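Local atomic coordinates of hepatocyte growth factor-regulated tyrosine kinase substrate (Drosophila melanogaster, PDB entry 1DVP), a protein that drives inward budding of the endosome membrane and multivesicular body formation, promoting degradation of active tyrosine kinase receptors, and binds ubiquitin. Residues H179-C183 / L198-G202; Q190-C196 / R208-F214; S68-N72 / F150-T154; L63-E67 / K105-L109. One frame throughout, in Å; residues are numbered along the deposited sequence.

Contact 1: H179-C183 / L198-G202. With ZN (zinc ion), chain C.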
loop_
_atom_site.group_PDB
_atom_site.type_symbol
_atom_site.label_atom_id
_atom_site.label_comp_id
_atom_site.label_asym_id
_atom_site.label_seq_id
_atom_site.Cartn_x
_atom_site.Cartn_y
_atom_site.Cartn_z
ATOM N N HIS A 179 -1.812 5.196 -1.478
ATOM C CA HIS A 179 -0.361 5.167 -1.534
ATOM C C HIS A 179 0.151 5.286 -2.972
ATOM O O HIS A 179 -0.448 4.752 -3.942
ATOM C CB HIS A 179 0.213 3.844 -0.939
ATOM C CG HIS A 179 -0.029 3.684 0.529
ATOM N ND1 HIS A 179 -1.254 3.310 1.053
ATOM C CD2 HIS A 179 0.806 3.843 1.589
ATOM C CE1 HIS A 179 -1.163 3.242 2.368
ATOM N NE2 HIS A 179 0.077 3.563 2.717
ATOM N N CYS A 180 1.261 6.000 -3.118
ATOM C CA CYS A 180 1.968 6.099 -4.385
ATOM C C CYS A 180 2.748 4.763 -4.444
ATOM O O CYS A 180 3.501 4.444 -3.518
ATOM C CB CYS A 180 3.014 7.209 -4.345
ATOM S SG CYS A 180 4.150 7.255 -5.762
ATOM N N ARG A 181 2.648 4.046 -5.531
ATOM C CA ARG A 181 3.401 2.792 -5.641
ATOM C C ARG A 181 4.900 2.992 -5.903
ATOM O O ARG A 181 5.647 2.040 -5.779
ATOM C CB ARG A 181 2.800 1.937 -6.747
ATOM C CG ARG A 181 1.634 1.185 -6.328
ATOM C CD ARG A 181 0.452 2.029 -5.976
ATOM N NE ARG A 181 -0.721 1.161 -5.859
ATOM C CZ ARG A 181 -1.880 1.474 -5.298
ATOM N NH1 ARG A 181 -2.121 2.666 -4.742
ATOM N NH2 ARG A 181 -2.835 0.542 -5.293
ATOM N N ASN A 182 5.358 4.194 -6.282
ATOM C CA ASN A 182 6.779 4.425 -6.481
ATOM C C ASN A 182 7.517 4.828 -5.201
ATOM O O ASN A 182 8.631 4.330 -4.956
ATOM C CB ASN A 182 7.056 5.533 -7.529
ATOM C CG ASN A 182 8.528 5.579 -7.958
ATOM O OD1 ASN A 182 9.181 6.636 -7.906
ATOM N ND2 ASN A 182 9.067 4.424 -8.365
ATOM N N CYS A 183 6.943 5.710 -4.369
ATOM C CA CYS A 183 7.693 6.122 -3.155
ATOM C C CYS A 183 7.080 5.601 -1.864
ATOM O O CYS A 183 7.655 5.747 -0.806
ATOM C CB CYS A 183 7.829 7.655 -3.070
ATOM S SG CYS A 183 6.264 8.614 -2.924
ATOM N N LEU A 198 5.701 0.494 -13.464
ATOM C CA LEU A 198 6.948 0.600 -12.711
ATOM C C LEU A 198 7.586 -0.738 -12.974
ATOM O O LEU A 198 7.756 -1.602 -12.084
ATOM C CB LEU A 198 6.653 0.813 -11.242
ATOM C CG LEU A 198 5.896 2.136 -10.986
ATOM C CD1 LEU A 198 5.380 2.131 -9.559
ATOM C CD2 LEU A 198 6.802 3.324 -11.214
ATOM N N PRO A 199 7.982 -0.913 -14.228
ATOM C CA PRO A 199 8.583 -2.192 -14.605
ATOM C C PRO A 199 9.829 -2.608 -13.804
ATOM O O PRO A 199 10.111 -3.794 -13.646
ATOM C CB PRO A 199 8.758 -2.039 -16.119
ATOM C CG PRO A 199 9.014 -0.539 -16.287
ATOM C CD PRO A 199 8.108 0.123 -15.276
ATOM N N LYS A 200 10.546 -1.652 -13.246
ATOM C CA LYS A 200 11.726 -2.024 -12.467
ATOM C C LYS A 200 11.385 -2.690 -11.153
ATOM O O LYS A 200 12.237 -3.349 -10.533
ATOM C CB LYS A 200 12.626 -0.826 -12.216
ATOM C CG LYS A 200 13.487 -0.510 -13.390
ATOM C CD LYS A 200 13.863 0.967 -13.397
ATOM C CE LYS A 200 13.997 1.549 -14.849
ATOM N NZ LYS A 200 12.663 2.000 -15.402
ATOM N N TYR A 201 10.156 -2.508 -10.719
ATOM C CA TYR A 201 9.681 -3.152 -9.513
ATOM C C TYR A 201 8.853 -4.383 -9.882
ATOM O O TYR A 201 8.166 -4.920 -9.029
ATOM C CB TYR A 201 8.744 -2.246 -8.693
ATOM C CG TYR A 201 9.361 -1.017 -8.105
ATOM C CD1 TYR A 201 10.724 -0.896 -7.936
ATOM C CD2 TYR A 201 8.536 0.026 -7.671
ATOM C CE1 TYR A 201 11.270 0.258 -7.338
ATOM C CE2 TYR A 201 9.043 1.136 -7.087
ATOM C CZ TYR A 201 10.413 1.264 -6.914
ATOM O OH TYR A 201 10.875 2.390 -6.270
ATOM N N GLY A 202 8.880 -4.777 -11.159
ATOM C CA GLY A 202 8.124 -5.947 -11.620
ATOM C C GLY A 202 6.673 -5.597 -11.860
ATOM O O GLY A 202 5.818 -6.486 -11.967
HETATM ZN ZN ZN C . 5.503 8.995 -5.119
#

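Contact 2: Q190-C196 / R208-F214. With ZN (zinc ion), chain C; ZN (zinc ion), chain B.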
loop_
_atom_site.group_PDB
_atom_site.type_symbol
_atom_site.label_atom_id
_atom_site.label_comp_id
_atom_site.label_asym_id
_atom_site.label_seq_id
_atom_site.Cartn_x
_atom_site.Cartn_y
_atom_site.Cartn_z
ATOM N N GLN A 190 -6.300 13.707 -5.502
ATOM C CA GLN A 190 -5.868 14.686 -6.486
ATOM C C GLN A 190 -4.369 14.790 -6.614
ATOM O O GLN A 190 -3.919 15.244 -7.630
ATOM C CB GLN A 190 -6.441 16.109 -6.233
ATOM C CG GLN A 190 -7.897 16.054 -6.077
ATOM C CD GLN A 190 -8.415 17.370 -5.592
ATOM O OE1 GLN A 190 -8.544 18.317 -6.369
ATOM N NE2 GLN A 190 -8.649 17.470 -4.302
ATOM N N CYS A 191 -3.582 14.388 -5.607
ATOM C CA CYS A 191 -2.133 14.396 -5.822
ATOM C C CYS A 191 -1.602 13.053 -6.393
ATOM O O CYS A 191 -0.414 12.922 -6.593
ATOM C CB CYS A 191 -1.371 14.706 -4.525
ATOM S SG CYS A 191 -1.505 16.487 -4.025
ATOM N N THR A 192 -2.484 12.080 -6.620
ATOM C CA THR A 192 -2.124 10.753 -7.166
ATOM C C THR A 192 -3.171 10.341 -8.200
ATOM O O THR A 192 -3.649 9.207 -8.205
ATOM C CB THR A 192 -2.066 9.640 -6.017
ATOM O OG1 THR A 192 -3.215 9.746 -5.152
ATOM C CG2 THR A 192 -0.847 9.827 -5.217
ATOM N N ALA A 193 -3.541 11.277 -9.072
ATOM C CA ALA A 193 -4.569 10.988 -10.083
ATOM C C ALA A 193 -3.959 10.423 -11.400
ATOM O O ALA A 193 -4.681 10.037 -12.331
ATOM C CB ALA A 193 -5.442 12.302 -10.347
ATOM N N LYS A 194 -2.642 10.375 -11.479
ATOM C CA LYS A 194 -1.970 9.841 -12.663
ATOM C C LYS A 194 -1.394 8.457 -12.332
ATOM O O LYS A 194 -1.232 8.065 -11.172
ATOM C CB LYS A 194 -0.824 10.742 -13.132
ATOM C CG LYS A 194 -1.223 12.203 -13.539
ATOM C CD LYS A 194 0.030 12.963 -13.978
ATOM C CE LYS A 194 -0.094 14.512 -13.878
ATOM N NZ LYS A 194 0.973 14.990 -12.929
ATOM N N GLN A 195 -1.095 7.717 -13.377
ATOM C CA GLN A 195 -0.564 6.382 -13.201
ATOM C C GLN A 195 0.421 6.099 -14.300
ATOM O O GLN A 195 0.496 6.839 -15.300
ATOM C CB GLN A 195 -1.700 5.386 -13.220
ATOM C CG GLN A 195 -2.537 5.420 -14.469
ATOM C CD GLN A 195 -3.652 4.406 -14.367
ATOM O OE1 GLN A 195 -4.203 4.212 -13.271
ATOM N NE2 GLN A 195 -4.005 3.742 -15.498
ATOM N N CYS A 196 1.205 5.051 -14.091
ATOM C CA CYS A 196 2.220 4.614 -15.037
ATOM C C CYS A 196 2.798 3.291 -14.561
ATOM O O CYS A 196 2.611 2.878 -13.401
ATOM C CB CYS A 196 3.336 5.653 -15.212
ATOM S SG CYS A 196 4.418 5.883 -13.797
ATOM N N ARG A 208 -1.128 3.606 -9.615
ATOM C CA ARG A 208 -1.206 4.967 -9.058
ATOM C C ARG A 208 0.173 5.494 -8.585
ATOM O O ARG A 208 0.872 4.761 -7.921
ATOM C CB ARG A 208 -2.192 4.938 -7.872
ATOM C CG ARG A 208 -2.258 6.269 -7.093
ATOM C CD ARG A 208 -2.979 6.102 -5.781
ATOM N NE ARG A 208 -4.327 5.606 -6.006
ATOM C CZ ARG A 208 -5.369 6.346 -6.365
ATOM N NH1 ARG A 208 -5.234 7.641 -6.549
ATOM N NH2 ARG A 208 -6.552 5.786 -6.514
ATOM N N VAL A 209 0.576 6.727 -8.979
ATOM C CA VAL A 209 1.810 7.344 -8.502
ATOM C C VAL A 209 1.511 8.834 -8.099
ATOM O O VAL A 209 0.550 9.426 -8.562
ATOM C CB VAL A 209 2.931 7.351 -9.567
ATOM C CG1 VAL A 209 3.426 5.921 -9.856
ATOM C CG2 VAL A 209 2.446 7.951 -10.874
ATOM N N CYS A 210 2.323 9.424 -7.247
ATOM C CA CYS A 210 2.145 10.817 -6.868
ATOM C C CYS A 210 2.786 11.717 -7.967
ATOM O O CYS A 210 3.574 11.269 -8.829
ATOM C CB CYS A 210 2.811 11.082 -5.507
ATOM S SG CYS A 210 4.565 11.161 -5.615
ATOM N N ASP A 211 2.442 12.994 -7.908
ATOM C CA ASP A 211 2.930 13.971 -8.867
ATOM C C ASP A 211 4.434 14.074 -8.874
ATOM O O ASP A 211 5.012 14.061 -9.910
ATOM C CB ASP A 211 2.256 15.332 -8.601
ATOM C CG ASP A 211 0.819 15.316 -9.054
ATOM O OD1 ASP A 211 0.515 14.457 -9.873
ATOM O OD2 ASP A 211 -0.007 16.128 -8.629
ATOM N N GLY A 212 5.064 14.160 -7.715
ATOM C CA GLY A 212 6.519 14.223 -7.675
ATOM C C GLY A 212 7.186 13.047 -8.385
ATOM O O GLY A 212 8.144 13.237 -9.145
ATOM N N CYS A 213 6.699 11.823 -8.113
ATOM C CA CYS A 213 7.236 10.585 -8.741
ATOM C C CYS A 213 6.924 10.540 -10.233
ATOM O O CYS A 213 7.763 10.175 -11.023
ATOM C CB CYS A 213 6.665 9.316 -8.040
ATOM S SG CYS A 213 7.470 9.082 -6.436
ATOM N N PHE A 214 5.715 10.900 -10.627
ATOM C CA PHE A 214 5.369 10.907 -12.043
ATOM C C PHE A 214 6.315 11.848 -12.812
ATOM O O PHE A 214 6.683 11.575 -13.969
ATOM C CB PHE A 214 3.960 11.414 -12.232
ATOM C CG PHE A 214 3.528 11.442 -13.653
ATOM C CD1 PHE A 214 2.969 10.324 -14.228
ATOM C CD2 PHE A 214 3.676 12.608 -14.420
ATOM C CE1 PHE A 214 2.551 10.351 -15.538
ATOM C CE2 PHE A 214 3.259 12.649 -15.744
ATOM C CZ PHE A 214 2.696 11.523 -16.303
HETATM ZN ZN ZN C . 5.503 8.995 -5.119
HETATM ZN ZN ZN B . -2.676 16.099 -1.984
HETATM O O HOH W 1 -2.551 14.131 -9.755
HETATM O O HOH W 2 -0.499 11.561 -10.010
#

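Contact 3: S68-N72 / F150-T154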
loop_
_atom_site.group_PDB
_atom_site.type_symbol
_atom_site.label_atom_id
_atom_site.label_comp_id
_atom_site.label_asym_id
_atom_site.label_seq_id
_atom_site.Cartn_x
_atom_site.Cartn_y
_atom_site.Cartn_z
ATOM N N SER A 68 21.925 -4.138 -13.205
ATOM C CA SER A 68 20.919 -4.818 -12.405
ATOM C C SER A 68 21.424 -5.926 -11.517
ATOM O O SER A 68 20.968 -6.033 -10.383
ATOM C CB SER A 68 19.803 -5.376 -13.302
ATOM O OG SER A 68 19.181 -4.327 -13.982
ATOM N N ILE A 69 22.327 -6.772 -12.003
ATOM C CA ILE A 69 22.786 -7.838 -11.111
ATOM C C ILE A 69 23.737 -7.286 -10.042
ATOM O O ILE A 69 23.788 -7.793 -8.926
ATOM C CB ILE A 69 23.441 -9.041 -11.895
ATOM C CG1 ILE A 69 24.717 -8.602 -12.628
ATOM C CG2 ILE A 69 22.447 -9.590 -12.922
ATOM C CD1 ILE A 69 25.544 -9.805 -13.168
ATOM N N VAL A 70 24.467 -6.222 -10.376
ATOM C CA VAL A 70 25.373 -5.632 -9.411
ATOM C C VAL A 70 24.486 -5.041 -8.356
ATOM O O VAL A 70 24.756 -5.115 -7.158
ATOM C CB VAL A 70 26.247 -4.497 -10.029
ATOM C CG1 VAL A 70 26.879 -3.613 -8.890
ATOM C CG2 VAL A 70 27.357 -5.105 -10.850
ATOM N N LYS A 71 23.404 -4.425 -8.790
ATOM C CA LYS A 71 22.513 -3.831 -7.827
ATOM C C LYS A 71 21.622 -4.825 -7.030
ATOM O O LYS A 71 21.350 -4.603 -5.833
ATOM C CB LYS A 71 21.631 -2.811 -8.520
ATOM C CG LYS A 71 20.628 -2.188 -7.615
ATOM C CD LYS A 71 20.166 -0.890 -8.178
ATOM C CE LYS A 71 18.801 -1.064 -8.817
ATOM N NZ LYS A 71 18.353 0.256 -9.365
ATOM N N ASN A 72 21.167 -5.891 -7.687
ATOM C CA ASN A 72 20.258 -6.841 -7.047
ATOM C C ASN A 72 20.815 -8.177 -6.593
ATOM O O ASN A 72 20.071 -8.977 -6.039
ATOM C CB ASN A 72 19.070 -7.152 -7.981
ATOM C CG ASN A 72 18.247 -5.937 -8.271
ATOM O OD1 ASN A 72 18.121 -5.043 -7.423
ATOM N ND2 ASN A 72 17.683 -5.880 -9.457
ATOM N N PHE A 150 23.690 1.754 -3.390
ATOM C CA PHE A 150 22.417 1.708 -4.082
ATOM C C PHE A 150 21.518 0.642 -3.447
ATOM O O PHE A 150 22.010 -0.307 -2.829
ATOM C CB PHE A 150 22.616 1.419 -5.585
ATOM C CG PHE A 150 23.588 0.302 -5.891
ATOM C CD1 PHE A 150 23.934 -0.646 -4.926
ATOM C CD2 PHE A 150 24.135 0.188 -7.167
ATOM C CE1 PHE A 150 24.803 -1.681 -5.223
ATOM C CE2 PHE A 150 24.997 -0.837 -7.475
ATOM C CZ PHE A 150 25.336 -1.778 -6.501
ATOM N N THR A 151 20.208 0.826 -3.577
ATOM C CA THR A 151 19.231 -0.107 -3.027
ATOM C C THR A 151 18.652 -0.935 -4.178
ATOM O O THR A 151 18.377 -0.407 -5.264
ATOM C CB THR A 151 18.057 0.631 -2.301
ATOM O OG1 THR A 151 17.201 1.263 -3.269
ATOM C CG2 THR A 151 18.597 1.687 -1.324
ATOM N N ALA A 152 18.477 -2.232 -3.938
ATOM C CA ALA A 152 17.937 -3.128 -4.952
ATOM C C ALA A 152 16.619 -2.623 -5.544
ATOM O O ALA A 152 15.973 -1.705 -4.994
ATOM C CB ALA A 152 17.734 -4.525 -4.359
ATOM N N ASP A 153 16.255 -3.211 -6.688
ATOM C CA ASP A 153 14.990 -2.924 -7.368
ATOM C C ASP A 153 13.886 -3.545 -6.478
ATOM O O ASP A 153 13.627 -4.740 -6.536
ATOM C CB ASP A 153 14.934 -3.614 -8.750
ATOM C CG ASP A 153 15.858 -2.977 -9.789
ATOM O OD1 ASP A 153 16.397 -3.729 -10.630
ATOM O OD2 ASP A 153 16.036 -1.736 -9.778
ATOM N N THR A 154 13.272 -2.761 -5.613
ATOM C CA THR A 154 12.182 -3.289 -4.779
ATOM C C THR A 154 11.340 -2.104 -4.343
ATOM O O THR A 154 11.876 -1.045 -4.004
ATOM C CB THR A 154 12.693 -4.070 -3.509
ATOM O OG1 THR A 154 13.385 -5.270 -3.906
ATOM C CG2 THR A 154 11.510 -4.454 -2.613
HETATM O O HOH W 3 18.825 -1.927 -12.253
HETATM O O HOH W 4 21.613 -2.594 -3.856
#

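Contact 4: L63-E67 / K105-L109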
loop_
_atom_site.group_PDB
_atom_site.type_symbol
_atom_site.label_atom_id
_atom_site.label_comp_id
_atom_site.label_asym_id
_atom_site.label_seq_id
_atom_site.Cartn_x
_atom_site.Cartn_y
_atom_site.Cartn_z
ATOM N N LEU A 63 24.645 -3.890 -20.777
ATOM C CA LEU A 63 25.174 -3.042 -19.711
ATOM C C LEU A 63 24.086 -2.821 -18.653
ATOM O O LEU A 63 24.377 -2.719 -17.462
ATOM C CB LEU A 63 25.661 -1.687 -20.263
ATOM C CG LEU A 63 26.924 -1.815 -21.123
ATOM C CD1 LEU A 63 27.361 -0.468 -21.659
ATOM C CD2 LEU A 63 28.046 -2.431 -20.269
ATOM N N LEU A 64 22.836 -2.716 -19.110
ATOM C CA LEU A 64 21.698 -2.558 -18.217
ATOM C C LEU A 64 21.564 -3.863 -17.396
ATOM O O LEU A 64 21.322 -3.825 -16.186
ATOM C CB LEU A 64 20.427 -2.314 -19.044
ATOM C CG LEU A 64 19.150 -2.155 -18.219
ATOM C CD1 LEU A 64 19.299 -1.022 -17.181
ATOM C CD2 LEU A 64 17.982 -1.889 -19.139
ATOM N N VAL A 65 21.728 -5.019 -18.044
ATOM C CA VAL A 65 21.640 -6.282 -17.323
ATOM C C VAL A 65 22.712 -6.272 -16.227
ATOM O O VAL A 65 22.468 -6.645 -15.080
ATOM C CB VAL A 65 21.840 -7.507 -18.289
ATOM C CG1 VAL A 65 21.981 -8.833 -17.495
ATOM C CG2 VAL A 65 20.656 -7.583 -19.245
ATOM N N LEU A 66 23.906 -5.828 -16.593
ATOM C CA LEU A 66 25.020 -5.754 -15.655
ATOM C C LEU A 66 24.725 -4.826 -14.471
ATOM O O LEU A 66 24.991 -5.163 -13.334
ATOM C CB LEU A 66 26.268 -5.263 -16.400
ATOM C CG LEU A 66 27.640 -5.825 -15.971
ATOM C CD1 LEU A 66 28.703 -4.808 -16.440
ATOM C CD2 LEU A 66 27.744 -6.094 -14.452
ATOM N N GLU A 67 24.171 -3.656 -14.737
ATOM C CA GLU A 67 23.832 -2.717 -13.678
ATOM C C GLU A 67 22.879 -3.377 -12.668
ATOM O O GLU A 67 23.010 -3.209 -11.452
ATOM C CB GLU A 67 23.183 -1.490 -14.293
ATOM C CG GLU A 67 22.646 -0.432 -13.302
ATOM C CD GLU A 67 21.952 0.706 -14.064
ATOM O OE1 GLU A 67 22.007 0.665 -15.326
ATOM O OE2 GLU A 67 21.359 1.615 -13.437
ATOM N N LYS A 105 27.119 4.948 -21.332
ATOM C CA LYS A 105 26.496 4.122 -20.311
ATOM C C LYS A 105 27.549 3.514 -19.403
ATOM O O LYS A 105 27.353 3.418 -18.192
ATOM C CB LYS A 105 25.632 3.024 -20.959
ATOM C CG LYS A 105 24.899 2.122 -19.957
ATOM C CD LYS A 105 23.908 2.891 -19.074
ATOM C CE LYS A 105 23.342 1.966 -17.976
ATOM N NZ LYS A 105 22.252 2.617 -17.191
ATOM N N MET A 106 28.678 3.120 -19.978
ATOM C CA MET A 106 29.742 2.518 -19.178
ATOM C C MET A 106 30.377 3.550 -18.244
ATOM O O MET A 106 30.725 3.237 -17.096
ATOM C CB MET A 106 30.807 1.905 -20.081
ATOM C CG MET A 106 31.847 1.048 -19.366
ATOM S SD MET A 106 31.192 -0.504 -18.603
ATOM C CE MET A 106 30.982 0.055 -16.954
ATOM N N LEU A 107 30.524 4.777 -18.743
ATOM C CA LEU A 107 31.110 5.864 -17.977
ATOM C C LEU A 107 30.216 6.154 -16.784
ATOM O O LEU A 107 30.691 6.345 -15.673
ATOM C CB LEU A 107 31.271 7.110 -18.858
ATOM C CG LEU A 107 32.726 7.540 -19.180
ATOM C CD1 LEU A 107 33.731 6.417 -18.901
ATOM C CD2 LEU A 107 32.795 8.007 -20.642
ATOM N N GLU A 108 28.915 6.187 -17.025
ATOM C CA GLU A 108 27.936 6.400 -15.959
ATOM C C GLU A 108 28.022 5.285 -14.882
ATOM O O GLU A 108 28.039 5.580 -13.693
ATOM C CB GLU A 108 26.525 6.431 -16.578
ATOM C CG GLU A 108 25.334 6.339 -15.598
ATOM C CD GLU A 108 24.069 5.785 -16.298
ATOM O OE1 GLU A 108 23.553 4.730 -15.874
ATOM O OE2 GLU A 108 23.608 6.397 -17.293
ATOM N N LEU A 109 28.104 4.025 -15.306
ATOM C CA LEU A 109 28.159 2.887 -14.383
ATOM C C LEU A 109 29.421 2.940 -13.531
ATOM O O LEU A 109 29.374 2.747 -12.323
ATOM C CB LEU A 109 28.079 1.546 -15.145
ATOM C CG LEU A 109 26.752 1.271 -15.906
ATOM C CD1 LEU A 109 26.808 -0.089 -16.564
ATOM C CD2 LEU A 109 25.553 1.321 -14.976
#

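Contact 1: H179-C183 / L198-G202
The hydroxyl of Y201 donates to the backbone carbonyl of N182, OH to O 3.2 Å, lying in the carbonyl plane on a lone pair with a C=O...O angle of 141°. That acceptor sits in the plane of the phenol ring, and the carbonyl O of R181 also comes at the ring edge, 3.7 Å from Y201 CE2. L198 fills in beside the ring: with CG anti to the carbonyl carbon (chi1 -63°), its branch is sent toward the R181 backbone, where CD1 rests 3.8 Å from R181 CB. Replacing Y201 with alanine would probably leave the N182 carbonyl without its hydroxyl donor and open a gap beside the R181 carbonyl and L198. Behind this first shell the loop is shaped by zinc. C180 SG (2.3 Å from the zinc ion) and C183 SG are two of its four ligands, completed by C210 and C213, and the C183 amide N also donates to C180 SG at 3.5 Å. R181 turns back to its own loop, NH1 giving H179 O a 2.8 Å bond. Within the FYVE zinc finger, the contact thus joins the CxxC loop between strands 178-179 and 186-187 to the 3-10 turn after strand 194-198; L198 also touches V207 of strand 206-209 and L217 of helix 211-219.

Contact 2: Q190-C196 / R208-F214
D211 OD1 takes the ammonium of K194 in a salt bridge, NZ to OD1 3.1 Å, and also lies within hydrogen-bonding distance of two waters. The ammonium comes from above the carboxylate, 60° out of its plane. In this FYVE zinc finger the contact spans the strand pair 194-198 and 206-209 and the start of helix 211-219, between the two zinc sites. C191 SG is a ligand of one zinc ion, while C210 and C213 bind the other.

The lysine reaches D211 by crossing F214 at about a right angle. Its CD stands over the centre of one ring face, only 7° off the normal and 3.7 Å from F214 CD2, in a CH-pi contact, and the bend at chi4 then carries NZ past the rim near CD2, toward D211. The backbones meet through V209 N, which donates to K194 O at 3.1 Å, and Q195 faces R208 as an antiparallel non-hydrogen-bonded pair. Farther along, D211 N donates to C191 O nearly along the C=O axis, so the first turn of the helix is tied to the loop carrying a ligand of the other zinc.

On the sheet face bearing R208, NH1 gives T192 OG1 a 3.2 Å hydrogen bond tilted out of the guanidinium plane; that hydroxyl also bonds C188 O. C210 caps the helix as its N-cap residue: its SG, 2.4 Å from the zinc ion, also accepts from C213 N at 3.4 Å.

Contact 3: S68-N72 / F150-T154
N72 and D153 meet at about a right angle, the amide and carboxylate planes 69° apart, and are joined by two hydrogen bonds. This pair fastens the linker that follows the VHS superhelix to the C-terminal end of helix 56-72. N72 ND2 donates to D153 OD1 at 2.8 Å, keeping the acceptor in its own amide plane while approaching the carboxylate from above, 46° out of plane. N72 OD1 in turn accepts from the backbone D153 N at 2.7 Å, the N-H...O angle being 166°. Both ends of the amide are therefore engaged, which fixes its rotation. A leucine in place of N72 would probably leave the buried D153 amide and OD1 without these partners and let the linker shift from the helix end.

K71 crosses the same carboxylate at about a right angle. Its chain leaves with CG anti to the backbone N, passes the T151 carbonyl and bends at chi3, so that NZ reaches D153 OD2 in a salt bridge of 3.1 Å. The two carboxylate oxygens are thus shared between an amide and an ammonium.

F150 presents one ring face to the helix backbone: K71 CA sits over it, offset toward the rim, 3.7 Å from F150 CZ in a CH-pi contact. W113 of helix 100-116 touches both V70 and F150. F173 of the second subunit packs on N72 and D153. At the edge of the F150 ring, in its plane, V70 CG1 lies 3.4 Å from CZ.

Contact 4: L63-E67 / K105-L109
The E67 carboxylate receives K105 NZ on the syn side of OE1, 2.7 Å away and 27° out of its plane, while L109 CD2 lies 3.6 Å from the same OE1. The E108 carboxylate is met likewise on its syn side, its OE1 standing 2.8 Å from K105 NZ. One ammonium thus bridges two acids, E67 OE1 lying only 4.4 Å from E108 OE1; its positive charge would be expected to ease their mutual repulsion. An extended E67 chain and a K105 chain bent at chi2 (62°) bring these groups together at about a right angle.

Helices 56-72 and 100-116 belong to the right-handed helical superhelix of the VHS domain, and here their short segments run nearly parallel, 12° apart with axes 10.8 Å from each other. Beneath the charged network the packing is apolar. The L63 and K105 chains lie alongside one another, pointing opposite ways, with L63 CB 3.9 Å from K105 CG. L109 pushes CD1 against the L63 carbonyl and CD2 against the E67 CB and CG methylenes. Deeper still, where F90 of helix 84-96 touches M106 and M51 of helix 40-51 touches L63, L63 CD2 approaches M106 SD to 4.0 Å.

How the contacts relate
From the N terminus, helix 56-72 supplies the first segments of contacts 4 and 3 in succession. Contact 4 closes first, over 37 intervening residues, when helix 100-116 packs alongside; contact 3 closes much later, when the linker returns to the helix end. Their segments alternate, so the two loops cross. Both are complete before the zinc-finger contacts open. There contacts 1 and 2 cross again, share one zinc ion and touch through a probable R181 N to R208 O hydrogen bond. Contact 1 also abuts contact 3, K200 and Y201 meeting D153 and T154, which brings the FYVE finger against the linker held on the VHS domain. Contacts 2 and 4 lie farthest apart, about 28 Å between centres.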